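Local coordinates for protein Non-ribosomal peptide synthetase (Methanobrevibacter ruminantium, PDB 6VTJ) that probably carries a peptide as a thioester on its phosphopantetheine-bearing carrier domain and releases it reductively through an NAD(P)H-dependent Rossmann-type reductase domain, at residues A[113-116]-A[117-121]. Residues are numbered along the deposited sequence; the frame is centred on the assembly and turned at random.
Sequences NTWE and NFFDG
T114 and F118 are joined by the first backbone bond of helix 115-120, a short surface helix of less than two turns with T114 as its N-cap. F118 N reaches T114 O at 3.1 Å, F119 N gives a 2.9 Å bond to W115 O, and D120 N bonds E116 O in the same i to i+4 pattern. G121 then leaves helical geometry, its N held weakly by N117 O. At the start, T114 OG1 accepts from N117 N at 3.1 Å, a capping bond. A chi1 of 59° places that oxygen between T114's own N and carbonyl carbon, where it can cap the first turn. The N117 side chain folds back beside the same hydroxyl, and its ND2 bonds E112 O just upstream.

On another side of the helix W115, F118 and F119 form an aromatic cluster. With CG anti to the backbone N (chi1 168°), the indole of W115 leans over the following turn. F118 meets the benzo half of the indole obliquely, CD2 lying 3.7 Å from W115 CZ3 and the ring planes 52° apart. F119 behaves differently: its CB sits over one indole face, toward the rim, while its ring slides outward, nearly parallel to the indole but barely overlapping it. F118 is buried, and it and W115 both rest on I461, so this face of helix 115-120 packs against helix 456-464; N113 O, just ahead of the cap, also bonds Q457 NE2. The exposed acids E116 and D120 lie one turn apart and probably repel mildly, with E116 OE1 4.5 Å from D120 OD2; the closest side-chain approach of this pair is E116 CG to D120 OD2, at 3.4 Å.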
loop_
_atom_site.group_PDB
_atom_site.type_symbol
_atom_site.label_atom_id
_atom_site.label_comp_id
_atom_site.label_asym_id
_atom_site.label_seq_id
_atom_site.Cartn_x
_atom_site.Cartn_y
_atom_site.Cartn_z
ATOM N N ASN A 113 6.356 24.076 0.736
ATOM C CA ASN A 113 5.069 23.381 0.873
ATOM C C ASN A 113 4.420 23.746 2.214
ATOM O O ASN A 113 4.393 22.971 3.170
ATOM C CB ASN A 113 5.254 21.870 0.729
ATOM C CG ASN A 113 3.924 21.126 0.700
ATOM O OD1 ASN A 113 2.935 21.655 0.197
ATOM N ND2 ASN A 113 3.884 19.910 1.263
ATOM N N THR A 114 3.866 24.950 2.273
ATOM C CA THR A 114 3.339 25.493 3.514
ATOM C C THR A 114 1.867 25.850 3.368
ATOM O O THR A 114 1.338 25.976 2.256
ATOM C CB THR A 114 4.107 26.746 3.923
ATOM O OG1 THR A 114 3.980 27.707 2.870
ATOM C CG2 THR A 114 5.599 26.414 4.148
ATOM N N TRP A 115 1.210 26.049 4.513
ATOM C CA TRP A 115 -0.126 26.627 4.472
ATOM C C TRP A 115 -0.113 27.973 3.751
ATOM O O TRP A 115 -1.040 28.293 3.001
ATOM C CB TRP A 115 -0.691 26.788 5.887
ATOM C CG TRP A 115 -1.912 27.638 5.884
ATOM C CD1 TRP A 115 -1.992 28.971 6.208
ATOM C CD2 TRP A 115 -3.239 27.237 5.501
ATOM N NE1 TRP A 115 -3.293 29.413 6.066
ATOM C CE2 TRP A 115 -4.074 28.371 5.629
ATOM C CE3 TRP A 115 -3.803 26.029 5.072
ATOM C CZ2 TRP A 115 -5.442 28.330 5.337
ATOM C CZ3 TRP A 115 -5.169 25.989 4.776
ATOM C CH2 TRP A 115 -5.968 27.134 4.909
ATOM N N GLU A 116 0.929 28.780 3.979
ATOM C CA GLU A 116 0.969 30.111 3.382
ATOM C C GLU A 116 0.931 30.027 1.864
ATOM O O GLU A 116 0.155 30.737 1.207
ATOM C CB GLU A 116 2.216 30.859 3.852
ATOM C CG GLU A 116 2.335 32.269 3.270
ATOM C CD GLU A 116 3.305 33.145 4.047
ATOM O OE1 GLU A 116 4.317 33.557 3.453
ATOM O OE2 GLU A 116 3.051 33.426 5.242
ATOM N N ASN A 117 1.740 29.137 1.287
ATOM C CA ASN A 117 1.814 29.090 -0.171
ATOM C C ASN A 117 0.578 28.447 -0.783
ATOM O O ASN A 117 0.190 28.804 -1.900
ATOM C CB ASN A 117 3.103 28.386 -0.594
ATOM C CG ASN A 117 4.307 29.295 -0.426
ATOM O OD1 ASN A 117 4.161 30.520 -0.491
ATOM N ND2 ASN A 117 5.476 28.725 -0.182
ATOM N N PHE A 118 -0.085 27.535 -0.065
ATOM C CA PHE A 118 -1.378 27.066 -0.546
ATOM C C PHE A 118 -2.394 28.199 -0.548
ATOM O O PHE A 118 -3.096 28.434 -1.541
ATOM C CB PHE A 118 -1.907 25.922 0.314
ATOM C CG PHE A 118 -3.398 25.761 0.185
ATOM C CD1 PHE A 118 -3.940 25.245 -0.979
ATOM C CD2 PHE A 118 -4.252 26.207 1.173
ATOM C CE1 PHE A 118 -5.313 25.123 -1.132
ATOM C CE2 PHE A 118 -5.628 26.097 1.023
ATOM C CZ PHE A 118 -6.155 25.551 -0.124
ATOM N N PHE A 119 -2.489 28.916 0.569
ATOM C CA PHE A 119 -3.530 29.920 0.702
ATOM C C PHE A 119 -3.304 31.088 -0.257
ATOM O O PHE A 119 -4.264 31.620 -0.829
ATOM C CB PHE A 119 -3.597 30.393 2.151
ATOM C CG PHE A 119 -4.685 31.373 2.408
ATOM C CD1 PHE A 119 -5.986 30.945 2.581
ATOM C CD2 PHE A 119 -4.410 32.724 2.472
ATOM C CE1 PHE A 119 -7.006 31.851 2.823
ATOM C CE2 PHE A 119 -5.430 33.638 2.704
ATOM C CZ PHE A 119 -6.727 33.189 2.884
ATOM N N ASP A 120 -2.047 31.482 -0.473
ATOM C CA ASP A 120 -1.785 32.612 -1.354
ATOM C C ASP A 120 -1.725 32.241 -2.826
ATOM O O ASP A 120 -1.869 33.130 -3.669
ATOM C CB ASP A 120 -0.465 33.291 -0.989
ATOM C CG ASP A 120 -0.477 33.880 0.390
ATOM O OD1 ASP A 120 -1.576 34.123 0.952
ATOM O OD2 ASP A 120 0.633 34.093 0.917
ATOM N N GLY A 121 -1.507 30.957 -3.160
ATOM C CA GLY A 121 -1.316 30.572 -4.542
ATOM C C GLY A 121 -2.598 30.518 -5.359
ATOM O O GLY A 121 -3.720 30.582 -4.846
#